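Long-range contacts in glutathione transferase (Phanerochaete chrysosporium, PDB 4F0C), which binds oxidized glutathione disulfide and probably catalyses glutathione-dependent transfer reactions: residues K5-N11 and L30-Y36; L61-Y66 and Y80-Y85; M102-L106 and T167-F173. The contacts are given in a common frame with arbitrary orientation. Where two conformers were deposited one is given. Residue numbers count along the deposited sequence, not the author numbering.

In the fold
Contacts 1 and 2 belong to the thioredoxin-like N-terminal domain and share its sheet, where strands 7-11 and 60-63 are neighbours. Contact 3 joins two helices of the helical part of the chain. Contacts 1 and 2 are partly buried, and contact 3 is fully buried. Contact 1 is mainly a backbone ladder. Contact 2 places a strand and turn against helix 74-85 through a shared carboxylate and aromatic side chains. Contact 3 is apolar, with no hydrogen bond between its segments. Thr-8 and Gln-6 of contact 1 meet His-64 of contact 2, and Val-82 of contact 2 packs on Ile-168 of contact 3. Contacts 2 and 3 both touch the second subunit.

Contact 1 of 3, residues K5-N11 and L30-Y36; sequences KQFTLFN and LSFETVY. With SO4 (sulfate ion), chain D.
Parallel strands 7-11 and 32-36 of a thioredoxin-like beta-alpha-beta unit, linked by helix 18-28, lie with axes 4.6 Å apart at 28°. The register pairs Phe-7 with Phe-32 through to Asn-11 with Tyr-36. Phe-7 and Phe-32, the most covered, share the face of Leu-9 and Thr-34, with Phe-7 CB 3.8 Å from Phe-32 CB. Phe-7 (chi1 m) sets CE2 3.9 Å from Leu-30 CB. Phe-32 (chi1 p) packs on Leu-25 of that helix. Backbone hydrogen bonds form a parallel ladder, the donor alternating between strands: Phe-7 N to Ser-31 O (3.1 Å), Glu-33 N to Phe-7 O (2.9 Å), Leu-9 N to Glu-33 O (2.9 Å), Val-35 N to Leu-9 O (3.0 Å), Asn-11 N to Val-35 O (2.9 Å). A sulfate, probably from the crystallisation liquor, accepts from Lys-5 NZ (O4, 3.0 Å) and Thr-34 N (O1, 2.8 Å). Val-35 (chi1 t) lies on the other face, CB 3.8 Å from Phe-10 CD1. There Thr-8 OG1 donates to Glu-33 OE1 at 2.6 Å.

Contact 2 of 3, residues L61-Y66 and Y80-Y85; sequences LIDHYY and YIVEKY
Strand 61-63 and helix 80-85 point nearly the same way, 18° apart, with axes no closer than 11.9 Å. This is helix-on-sheet packing in the thioredoxin-like domain of a glutathione transferase. A type I beta turn from Asp-63 to Tyr-66 follows the strand, closed by Tyr-66 N to Asp-63 O at 3.1 Å. Asp-63 OD1 accepts from Tyr-65 N at 3.1 Å, which makes an Asx turn. The CA atoms of Asp-63 and Ile-81 lie 9.4 Å apart, so side chains bridge the gap. Leu-61 points toward the helix, with CD2 3.9 Å from Tyr-80 CD2 and 4.2 Å from Ile-81 CG1. Asp-63 (chi1 t) is the polar centre. Its OD2 accepts from Tyr-80 OH at 2.5 Å and from Tyr-85 OH at 2.6 Å, while Gln-6 donates to OD1. One carboxylate thus ties strand, turn and helix together. Tyr-66 (chi1 t) reaches over to the helix, and its OH is hydrogen-bonded to Asp-97 of the second subunit. Lys-84 curls over one face of the Tyr-66 ring in a cation-pi contact, with Lys-84 NZ 3.8 Å from the ring centroid, 15° off the normal.

Contact 3 of 3, residues M102-L106 and T167-F173; sequences MTQWL and TIADISF. With SO4 (sulfate ion), chain C.
Helices 102-106 and 168-172 lie side by side, axes 8.9 Å apart and 10° from parallel. Thr-167 is the N-cap of the second helix: its OG1 accepts from Ala-169 N at 3.1 Å and its N donates to Asp-170 OD2 at 3.0 Å. This is a capping box, known in the C-terminal domain of glutathione transferases. Thr-167 CB meets Met-102 SD at 3.7 Å. Ile-168 (chi1 p) sets CG1 3.8 Å from Met-102 SD and CD1 3.8 Å from Leu-106 CD1. Ala-169 CA lies 5.4 Å from Leu-106 CA, and Ala-169 CB 3.9 Å from Met-102 CG and Trp-105 CB. Ser-172 CB touches Leu-106 CD2 (3.6 Å), and Ser-172 OG donates to Ala-169 O (2.8 Å). Phe-173 CZ reaches the edge of the Trp-105 ring, 4.2 Å from CE3. Trp-105 NE1 donates to sulfate O3 at 2.8 Å, an ion probably from the crystallisation liquor. Helix 74-85 packs on Leu-106 and Ile-168, helix 134-155 on Trp-105 and Phe-173, and Trp-72 of the second subunit meets Trp-105 edge-to-face.

Contact 1 of 3, residues K5-N11 and L30-Y36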
loop_
_atom_site.group_PDB
_atom_site.type_symbol
_atom_site.label_atom_id
_atom_site.label_comp_id
_atom_site.label_asym_id
_atom_site.label_seq_id
_atom_site.Cartn_x
_atom_site.Cartn_y
_atom_site.Cartn_z
ATOM N N LYS A 5 -24.604 -17.216 -3.889
ATOM C CA LYS A 5 -23.412 -17.009 -4.688
ATOM C C LYS A 5 -22.185 -17.232 -3.824
ATOM O O LYS A 5 -22.282 -17.238 -2.596
ATOM C CB LYS A 5 -23.434 -15.609 -5.277
ATOM C CG LYS A 5 -24.633 -15.376 -6.221
ATOM C CD LYS A 5 -24.502 -14.016 -6.959
ATOM C CE LYS A 5 -25.578 -13.853 -8.074
ATOM N NZ LYS A 5 -25.206 -12.643 -8.887
ATOM N N GLN A 6 -21.035 -17.437 -4.461
ATOM C CA GLN A 6 -19.851 -17.751 -3.697
ATOM C C GLN A 6 -19.393 -16.624 -2.785
ATOM O O GLN A 6 -19.045 -16.869 -1.645
ATOM C CB GLN A 6 -18.672 -18.163 -4.582
ATOM C CG GLN A 6 -17.401 -18.462 -3.734
ATOM C CD GLN A 6 -16.372 -19.290 -4.483
ATOM O OE1 GLN A 6 -16.503 -19.506 -5.692
ATOM N NE2 GLN A 6 -15.342 -19.762 -3.769
ATOM N N PHE A 7 -19.347 -15.403 -3.314
ATOM C CA PHE A 7 -18.748 -14.279 -2.604
ATOM C C PHE A 7 -19.766 -13.197 -2.343
ATOM O O PHE A 7 -20.688 -12.989 -3.148
ATOM C CB PHE A 7 -17.606 -13.659 -3.444
ATOM C CG PHE A 7 -16.488 -14.627 -3.756
ATOM C CD1 PHE A 7 -15.549 -14.974 -2.777
ATOM C CD2 PHE A 7 -16.399 -15.206 -5.021
ATOM C CE1 PHE A 7 -14.478 -15.864 -3.079
ATOM C CE2 PHE A 7 -15.376 -16.084 -5.339
ATOM C CZ PHE A 7 -14.403 -16.435 -4.357
ATOM N N THR A 8 -19.595 -12.509 -1.216
ATOM C CA THR A 8 -20.192 -11.187 -1.038
ATOM C C THR A 8 -19.056 -10.191 -1.158
ATOM O O THR A 8 -18.053 -10.269 -0.417
ATOM C CB THR A 8 -20.866 -10.995 0.336
ATOM O OG1 THR A 8 -21.944 -11.910 0.459
ATOM C CG2 THR A 8 -21.415 -9.571 0.498
ATOM N N LEU A 9 -19.199 -9.270 -2.106
ATOM C CA LEU A 9 -18.251 -8.171 -2.244
ATOM C C LEU A 9 -18.893 -6.903 -1.689
ATOM O O LEU A 9 -19.901 -6.434 -2.212
ATOM C CB LEU A 9 -17.873 -7.941 -3.723
ATOM C CG LEU A 9 -16.992 -6.708 -4.020
ATOM C CD1 LEU A 9 -15.640 -6.739 -3.272
ATOM C CD2 LEU A 9 -16.758 -6.537 -5.557
ATOM N N PHE A 10 -18.316 -6.343 -0.634
ATOM C CA PHE A 10 -18.772 -5.059 -0.151
ATOM C C PHE A 10 -18.061 -4.004 -0.992
ATOM O O PHE A 10 -16.831 -3.941 -1.033
ATOM C CB PHE A 10 -18.471 -4.890 1.344
ATOM C CG PHE A 10 -19.232 -5.858 2.226
ATOM C CD1 PHE A 10 -20.556 -5.607 2.570
ATOM C CD2 PHE A 10 -18.622 -7.012 2.707
ATOM C CE1 PHE A 10 -21.262 -6.471 3.392
ATOM C CE2 PHE A 10 -19.323 -7.890 3.545
ATOM C CZ PHE A 10 -20.652 -7.621 3.866
ATOM N N ASN A 11 -18.864 -3.218 -1.698
ATOM C CA ASN A 11 -18.361 -2.296 -2.689
ATOM C C ASN A 11 -18.957 -0.903 -2.437
ATOM O O ASN A 11 -19.726 -0.689 -1.486
ATOM C CB ASN A 11 -18.733 -2.847 -4.092
ATOM C CG ASN A 11 -17.807 -2.343 -5.207
ATOM O OD1 ASN A 11 -16.965 -1.479 -4.985
ATOM N ND2 ASN A 11 -17.969 -2.888 -6.406
ATOM N N LEU A 30 -16.372 -15.982 -11.626
ATOM C CA LEU A 30 -16.788 -16.389 -10.276
ATOM C C LEU A 30 -18.114 -15.737 -9.869
ATOM O O LEU A 30 -18.416 -14.624 -10.294
ATOM C CB LEU A 30 -15.689 -16.013 -9.273
ATOM C CG LEU A 30 -14.393 -16.835 -9.425
ATOM C CD1 LEU A 30 -13.170 -16.211 -8.695
ATOM C CD2 LEU A 30 -14.635 -18.274 -8.948
ATOM N N SER A 31 -18.907 -16.414 -9.041
ATOM C CA SER A 31 -20.221 -15.877 -8.680
ATOM C C SER A 31 -20.153 -14.969 -7.445
ATOM O O SER A 31 -19.488 -15.289 -6.457
ATOM C CB SER A 31 -21.241 -17.002 -8.483
ATOM O OG SER A 31 -20.889 -17.785 -7.366
ATOM N N PHE A 32 -20.851 -13.843 -7.481
ATOM C CA PHE A 32 -20.762 -12.914 -6.356
ATOM C C PHE A 32 -21.958 -11.988 -6.282
ATOM O O PHE A 32 -22.493 -11.570 -7.311
ATOM C CB PHE A 32 -19.442 -12.100 -6.364
ATOM C CG PHE A 32 -19.287 -11.109 -7.531
ATOM C CD1 PHE A 32 -18.847 -11.541 -8.795
ATOM C CD2 PHE A 32 -19.507 -9.746 -7.337
ATOM C CE1 PHE A 32 -18.666 -10.630 -9.864
ATOM C CE2 PHE A 32 -19.330 -8.831 -8.381
ATOM C CZ PHE A 32 -18.901 -9.272 -9.651
ATOM N N GLU A 33 -22.388 -11.687 -5.064
ATOM C CA GLU A 33 -23.351 -10.614 -4.878
ATOM C C GLU A 33 -22.558 -9.369 -4.483
ATOM O O GLU A 33 -21.453 -9.459 -3.916
ATOM C CB GLU A 33 -24.374 -10.951 -3.803
ATOM C CG GLU A 33 -23.776 -11.053 -2.447
ATOM C CD GLU A 33 -24.805 -10.955 -1.316
ATOM O OE1 GLU A 33 -24.397 -11.154 -0.160
ATOM O OE2 GLU A 33 -25.997 -10.675 -1.564
ATOM N N THR A 34 -23.111 -8.213 -4.817
ATOM C CA THR A 34 -22.495 -6.939 -4.471
ATOM C C THR A 34 -23.381 -6.227 -3.490
ATOM O O THR A 34 -24.566 -6.076 -3.723
ATOM C CB THR A 34 -22.274 -6.060 -5.704
ATOM O OG1 THR A 34 -21.348 -6.722 -6.566
ATOM C CG2 THR A 34 -21.661 -4.709 -5.300
ATOM N N VAL A 35 -22.786 -5.811 -2.377
ATOM C CA VAL A 35 -23.482 -5.013 -1.383
ATOM C C VAL A 35 -22.816 -3.639 -1.324
ATOM O O VAL A 35 -21.628 -3.533 -0.979
ATOM C CB VAL A 35 -23.387 -5.658 0.011
ATOM C CG1 VAL A 35 -24.041 -4.731 1.051
ATOM C CG2 VAL A 35 -24.038 -7.057 0.018
ATOM N N TYR A 36 -23.558 -2.600 -1.689
ATOM C CA TYR A 36 -23.040 -1.244 -1.585
ATOM C C TYR A 36 -23.233 -0.715 -0.171
ATOM O O TYR A 36 -24.361 -0.571 0.314
ATOM C CB TYR A 36 -23.695 -0.315 -2.608
ATOM C CG TYR A 36 -23.407 -0.705 -4.038
ATOM C CD1 TYR A 36 -22.097 -0.697 -4.538
ATOM C CD2 TYR A 36 -24.446 -1.081 -4.898
ATOM C CE1 TYR A 36 -21.832 -1.069 -5.865
ATOM C CE2 TYR A 36 -24.192 -1.446 -6.214
ATOM C CZ TYR A 36 -22.894 -1.434 -6.693
ATOM O OH TYR A 36 -22.665 -1.801 -8.000
HETATM S S SO4 D . -26.304 -9.261 -7.033
HETATM O O1 SO4 D . -25.207 -8.377 -6.640
HETATM O O2 SO4 D . -27.474 -8.852 -6.269
HETATM O O3 SO4 D . -26.562 -9.104 -8.463
HETATM O O4 SO4 D . -26.039 -10.674 -6.771
HETATM O O HOH W 1 -22.426 -13.458 -10.016
HETATM O O HOH W 2 -18.195 -18.928 -7.894
HETATM O O HOH W 3 -19.466 -5.036 -7.677
#

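Contact 2 of 3, residues L61-Y66 and Y80-Y85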
loop_
_atom_site.group_PDB
_atom_site.type_symbol
_atom_site.label_atom_id
_atom_site.label_comp_id
_atom_site.label_asym_id
_atom_site.label_seq_id
_atom_site.Cartn_x
_atom_site.Cartn_y
_atom_site.Cartn_z
ATOM N N LEU A 61 -14.392 -8.791 1.387
ATOM C CA LEU A 61 -14.909 -9.942 0.630
ATOM C C LEU A 61 -15.214 -11.060 1.602
ATOM O O LEU A 61 -14.387 -11.368 2.462
ATOM C CB LEU A 61 -13.832 -10.448 -0.344
ATOM C CG LEU A 61 -14.238 -11.665 -1.200
ATOM C CD1 LEU A 61 -14.869 -11.173 -2.470
ATOM C CD2 LEU A 61 -13.019 -12.560 -1.526
ATOM N N ILE A 62 -16.396 -11.662 1.487
ATOM C CA ILE A 62 -16.679 -12.898 2.233
ATOM C C ILE A 62 -16.744 -14.060 1.268
ATOM O O ILE A 62 -17.477 -13.986 0.276
ATOM C CB ILE A 62 -18.041 -12.868 2.948
ATOM C CG1 ILE A 62 -18.165 -11.621 3.836
ATOM C CG2 ILE A 62 -18.240 -14.165 3.796
ATOM C CD1 ILE A 62 -19.569 -11.423 4.325
ATOM N N ASP A 63 -15.981 -15.121 1.539
ATOM C CA ASP A 63 -16.017 -16.322 0.717
ATOM C C ASP A 63 -16.966 -17.351 1.368
ATOM O O ASP A 63 -16.615 -18.098 2.293
ATOM C CB ASP A 63 -14.595 -16.864 0.530
ATOM C CG ASP A 63 -14.521 -18.039 -0.433
ATOM O OD1 ASP A 63 -15.580 -18.635 -0.808
ATOM O OD2 ASP A 63 -13.364 -18.390 -0.774
ATOM N N HIS A 64 -18.199 -17.382 0.889
ATOM C CA HIS A 64 -19.196 -18.246 1.495
ATOM C C HIS A 64 -18.900 -19.742 1.301
ATOM O O HIS A 64 -19.445 -20.569 2.024
ATOM C CB HIS A 64 -20.600 -17.893 0.976
ATOM C CG HIS A 64 -20.994 -16.470 1.237
ATOM N ND1 HIS A 64 -21.130 -15.960 2.512
ATOM C CD2 HIS A 64 -21.298 -15.458 0.390
ATOM C CE1 HIS A 64 -21.490 -14.690 2.436
ATOM N NE2 HIS A 64 -21.615 -14.363 1.160
ATOM N N TYR A 65 -18.069 -20.085 0.311
ATOM C CA TYR A 65 -17.793 -21.498 0.014
ATOM C C TYR A 65 -16.507 -21.928 0.730
ATOM O O TYR A 65 -16.029 -23.046 0.556
ATOM C CB TYR A 65 -17.639 -21.751 -1.494
ATOM C CG TYR A 65 -18.868 -21.451 -2.355
ATOM C CD1 TYR A 65 -20.075 -21.017 -1.792
ATOM C CD2 TYR A 65 -18.820 -21.653 -3.753
ATOM C CE1 TYR A 65 -21.210 -20.748 -2.628
ATOM C CE2 TYR A 65 -19.913 -21.393 -4.564
ATOM C CZ TYR A 65 -21.096 -20.929 -4.012
ATOM O OH TYR A 65 -22.165 -20.668 -4.865
ATOM N N TYR A 66 -15.955 -21.027 1.531
ATOM C CA TYR A 66 -14.797 -21.365 2.367
ATOM C C TYR A 66 -15.070 -20.916 3.806
ATOM O O TYR A 66 -14.305 -20.147 4.373
ATOM C CB TYR A 66 -13.554 -20.689 1.795
ATOM C CG TYR A 66 -12.229 -21.137 2.409
ATOM C CD1 TYR A 66 -11.909 -22.494 2.504
ATOM C CD2 TYR A 66 -11.314 -20.197 2.877
ATOM C CE1 TYR A 66 -10.674 -22.905 3.048
ATOM C CE2 TYR A 66 -10.087 -20.589 3.418
ATOM C CZ TYR A 66 -9.776 -21.948 3.501
ATOM O OH TYR A 66 -8.562 -22.355 4.037
ATOM N N TYR A 80 -5.840 -13.162 -2.627
ATOM C CA TYR A 80 -6.622 -14.267 -2.069
ATOM C C TYR A 80 -7.328 -15.001 -3.215
ATOM O O TYR A 80 -7.253 -16.227 -3.330
ATOM C CB TYR A 80 -7.681 -13.753 -1.075
ATOM C CG TYR A 80 -8.668 -14.838 -0.588
ATOM C CD1 TYR A 80 -8.333 -15.702 0.454
ATOM C CD2 TYR A 80 -9.919 -14.980 -1.196
ATOM C CE1 TYR A 80 -9.230 -16.710 0.894
ATOM C CE2 TYR A 80 -10.823 -15.996 -0.784
ATOM C CZ TYR A 80 -10.473 -16.837 0.258
ATOM O OH TYR A 80 -11.361 -17.806 0.678
ATOM N N ILE A 81 -7.992 -14.236 -4.067
ATOM C CA ILE A 81 -8.760 -14.841 -5.145
ATOM C C ILE A 81 -7.871 -15.639 -6.106
ATOM O O ILE A 81 -8.213 -16.778 -6.493
ATOM C CB ILE A 81 -9.566 -13.788 -5.909
ATOM C CG1 ILE A 81 -10.658 -13.220 -4.995
ATOM C CG2 ILE A 81 -10.233 -14.432 -7.168
ATOM C CD1 ILE A 81 -11.332 -11.971 -5.542
ATOM N N VAL A 82 -6.733 -15.073 -6.514
ATOM C CA VAL A 82 -5.886 -15.837 -7.446
ATOM C C VAL A 82 -5.176 -17.023 -6.787
ATOM O O VAL A 82 -4.965 -18.055 -7.445
ATOM C CB VAL A 82 -4.869 -14.986 -8.268
ATOM C CG1 VAL A 82 -5.618 -13.976 -9.158
ATOM C CG2 VAL A 82 -3.827 -14.296 -7.361
ATOM N N GLU A 83 -4.781 -16.897 -5.524
ATOM C CA GLU A 83 -4.178 -18.048 -4.864
ATOM C C GLU A 83 -5.144 -19.239 -4.824
ATOM O O GLU A 83 -4.769 -20.392 -5.104
ATOM C CB GLU A 83 -3.685 -17.669 -3.461
ATOM C CG GLU A 83 -2.363 -16.904 -3.511
ATOM C CD GLU A 83 -1.179 -17.816 -3.840
ATOM O OE1 GLU A 83 -0.131 -17.307 -4.286
ATOM O OE2 GLU A 83 -1.297 -19.042 -3.642
ATOM N N LYS A 84 -6.400 -18.967 -4.506
ATOM C CA LYS A 84 -7.329 -20.068 -4.287
ATOM C C LYS A 84 -8.148 -20.477 -5.503
ATOM O O LYS A 84 -8.613 -21.607 -5.568
ATOM C CB LYS A 84 -8.270 -19.760 -3.100
ATOM C CG LYS A 84 -7.597 -19.988 -1.748
ATOM C CD LYS A 84 -8.577 -19.968 -0.553
ATOM C CE LYS A 84 -9.722 -20.964 -0.641
ATOM N NZ LYS A 84 -9.369 -22.400 -0.392
ATOM N N TYR A 85 -8.335 -19.559 -6.449
ATOM C CA TYR A 85 -9.302 -19.760 -7.529
ATOM C C TYR A 85 -8.771 -19.389 -8.928
ATOM O O TYR A 85 -9.554 -19.204 -9.868
ATOM C CB TYR A 85 -10.599 -18.985 -7.247
ATOM C CG TYR A 85 -11.220 -19.358 -5.906
ATOM C CD1 TYR A 85 -11.781 -20.627 -5.712
ATOM C CD2 TYR A 85 -11.189 -18.466 -4.826
ATOM C CE1 TYR A 85 -12.328 -20.981 -4.492
ATOM C CE2 TYR A 85 -11.751 -18.805 -3.598
ATOM C CZ TYR A 85 -12.302 -20.084 -3.428
ATOM O OH TYR A 85 -12.875 -20.464 -2.218
HETATM O O HOH W 4 -7.302 -22.943 1.202
#

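Contact 3 of 3, residues M102-L106 and T167-F173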
loop_
_atom_site.group_PDB
_atom_site.type_symbol
_atom_site.label_atom_id
_atom_site.label_comp_id
_atom_site.label_asym_id
_atom_site.label_seq_id
_atom_site.Cartn_x
_atom_site.Cartn_y
_atom_site.Cartn_z
ATOM N N MET A 102 5.270 -9.815 -8.754
ATOM C CA MET A 102 3.855 -9.429 -8.886
ATOM C C MET A 102 3.389 -8.714 -7.603
ATOM O O MET A 102 2.655 -7.713 -7.643
ATOM C CB MET A 102 2.992 -10.655 -9.199
ATOM C CG MET A 102 1.531 -10.314 -9.557
ATOM S SD MET A 102 0.535 -11.780 -9.892
ATOM C CE MET A 102 0.325 -12.437 -8.230
ATOM N N THR A 103 3.827 -9.234 -6.462
ATOM C CA THR A 103 3.507 -8.626 -5.165
ATOM C C THR A 103 4.115 -7.226 -5.004
ATOM O O THR A 103 3.469 -6.305 -4.490
ATOM C CB THR A 103 3.899 -9.570 -4.018
ATOM O OG1 THR A 103 3.055 -10.707 -4.096
ATOM C CG2 THR A 103 3.700 -8.934 -2.639
ATOM N N GLN A 104 5.358 -7.074 -5.437
ATOM C CA GLN A 104 6.003 -5.761 -5.442
ATOM C C GLN A 104 5.160 -4.727 -6.213
ATOM O O GLN A 104 4.916 -3.638 -5.725
ATOM C CB GLN A 104 7.362 -5.892 -6.116
ATOM C CG GLN A 104 8.114 -4.562 -6.385
ATOM C CD GLN A 104 9.241 -4.788 -7.361
ATOM O OE1 GLN A 104 10.373 -5.076 -6.959
ATOM N NE2 GLN A 104 8.918 -4.715 -8.689
ATOM N N TRP A 105 4.733 -5.073 -7.433
ATOM C CA TRP A 105 3.914 -4.159 -8.215
ATOM C C TRP A 105 2.570 -3.881 -7.541
ATOM O O TRP A 105 2.074 -2.760 -7.616
ATOM C CB TRP A 105 3.740 -4.664 -9.653
ATOM C CG TRP A 105 5.009 -4.375 -10.452
ATOM C CD1 TRP A 105 6.010 -5.254 -10.747
ATOM C CD2 TRP A 105 5.403 -3.107 -10.978
ATOM N NE1 TRP A 105 7.008 -4.612 -11.461
ATOM C CE2 TRP A 105 6.655 -3.288 -11.608
ATOM C CE3 TRP A 105 4.796 -1.834 -11.000
ATOM C CZ2 TRP A 105 7.331 -2.238 -12.261
ATOM C CZ3 TRP A 105 5.478 -0.769 -11.642
ATOM C CH2 TRP A 105 6.740 -0.986 -12.240
ATOM N N LEU A 106 1.981 -4.888 -6.899
ATOM C CA LEU A 106 0.746 -4.656 -6.126
ATOM C C LEU A 106 0.979 -3.663 -4.976
ATOM O O LEU A 106 0.151 -2.771 -4.724
ATOM C CB LEU A 106 0.149 -5.969 -5.579
ATOM C CG LEU A 106 -0.425 -6.873 -6.672
ATOM C CD1 LEU A 106 -0.642 -8.321 -6.144
ATOM C CD2 LEU A 106 -1.749 -6.270 -7.146
ATOM N N THR A 167 -1.596 -10.017 -15.441
ATOM C CA THR A 167 -1.865 -10.523 -14.076
ATOM C C THR A 167 -2.656 -9.496 -13.250
ATOM O O THR A 167 -2.949 -8.388 -13.720
ATOM C CB THR A 167 -0.562 -10.810 -13.281
ATOM O OG1 THR A 167 0.140 -9.573 -13.045
ATOM C CG2 THR A 167 0.354 -11.783 -14.059
ATOM N N ILE A 168 -2.986 -9.851 -12.015
ATOM C CA ILE A 168 -3.639 -8.905 -11.129
ATOM C C ILE A 168 -2.756 -7.676 -10.863
ATOM O O ILE A 168 -3.284 -6.642 -10.466
ATOM C CB ILE A 168 -4.090 -9.558 -9.797
ATOM C CG1 ILE A 168 -2.931 -10.377 -9.164
ATOM C CG2 ILE A 168 -5.308 -10.460 -10.079
ATOM C CD1 ILE A 168 -3.169 -10.683 -7.641
ATOM N N ALA A 169 -1.440 -7.772 -11.094
ATOM C CA ALA A 169 -0.618 -6.553 -10.948
ATOM C C ALA A 169 -1.128 -5.496 -11.922
ATOM O O ALA A 169 -1.349 -4.362 -11.521
ATOM C CB ALA A 169 0.872 -6.802 -11.158
ATOM N N ASP A 170 -1.355 -5.867 -13.183
ATOM C CA ASP A 170 -1.864 -4.898 -14.162
ATOM C C ASP A 170 -3.273 -4.477 -13.811
ATOM O O ASP A 170 -3.607 -3.280 -13.843
ATOM C CB ASP A 170 -1.847 -5.490 -15.590
ATOM C CG ASP A 170 -0.497 -6.100 -15.941
ATOM O OD1 ASP A 170 0.405 -5.325 -16.329
ATOM O OD2 ASP A 170 -0.333 -7.335 -15.775
ATOM N N ILE A 171 -4.109 -5.461 -13.467
ATOM C CA ILE A 171 -5.525 -5.169 -13.264
ATOM C C ILE A 171 -5.707 -4.186 -12.108
ATOM O O ILE A 171 -6.583 -3.314 -12.154
ATOM C CB ILE A 171 -6.341 -6.459 -13.008
ATOM C CG1 ILE A 171 -6.301 -7.362 -14.259
ATOM C CG2 ILE A 171 -7.807 -6.134 -12.624
ATOM C CD1 ILE A 171 -6.910 -8.760 -13.991
ATOM N N SER A 172 -4.852 -4.310 -11.094
ATOM C CA SER A 172 -4.984 -3.507 -9.878
ATOM C C SER A 172 -4.881 -2.005 -10.141
ATOM O O SER A 172 -5.418 -1.215 -9.373
ATOM C CB SER A 172 -3.928 -3.937 -8.824
ATOM O OG SER A 172 -2.648 -3.435 -9.207
ATOM N N PHE A 173 -4.219 -1.613 -11.236
ATOM C CA PHE A 173 -4.019 -0.194 -11.561
ATOM C C PHE A 173 -5.154 0.428 -12.362
ATOM O O PHE A 173 -5.215 1.661 -12.500
ATOM C CB PHE A 173 -2.736 0.013 -12.408
ATOM C CG PHE A 173 -1.456 -0.074 -11.627
ATOM C CD1 PHE A 173 -0.844 1.072 -11.152
ATOM C CD2 PHE A 173 -0.834 -1.299 -11.408
ATOM C CE1 PHE A 173 0.352 0.992 -10.437
ATOM C CE2 PHE A 173 0.351 -1.386 -10.698
ATOM C CZ PHE A 173 0.964 -0.228 -10.223
HETATM S S SO4 C . 10.779 -4.869 -12.070
HETATM O O1 SO4 C . 10.715 -4.060 -10.844
HETATM O O2 SO4 C . 11.585 -6.051 -11.856
HETATM O O3 SO4 C . 9.486 -5.468 -12.476
HETATM O O4 SO4 C . 11.271 -4.006 -13.107
#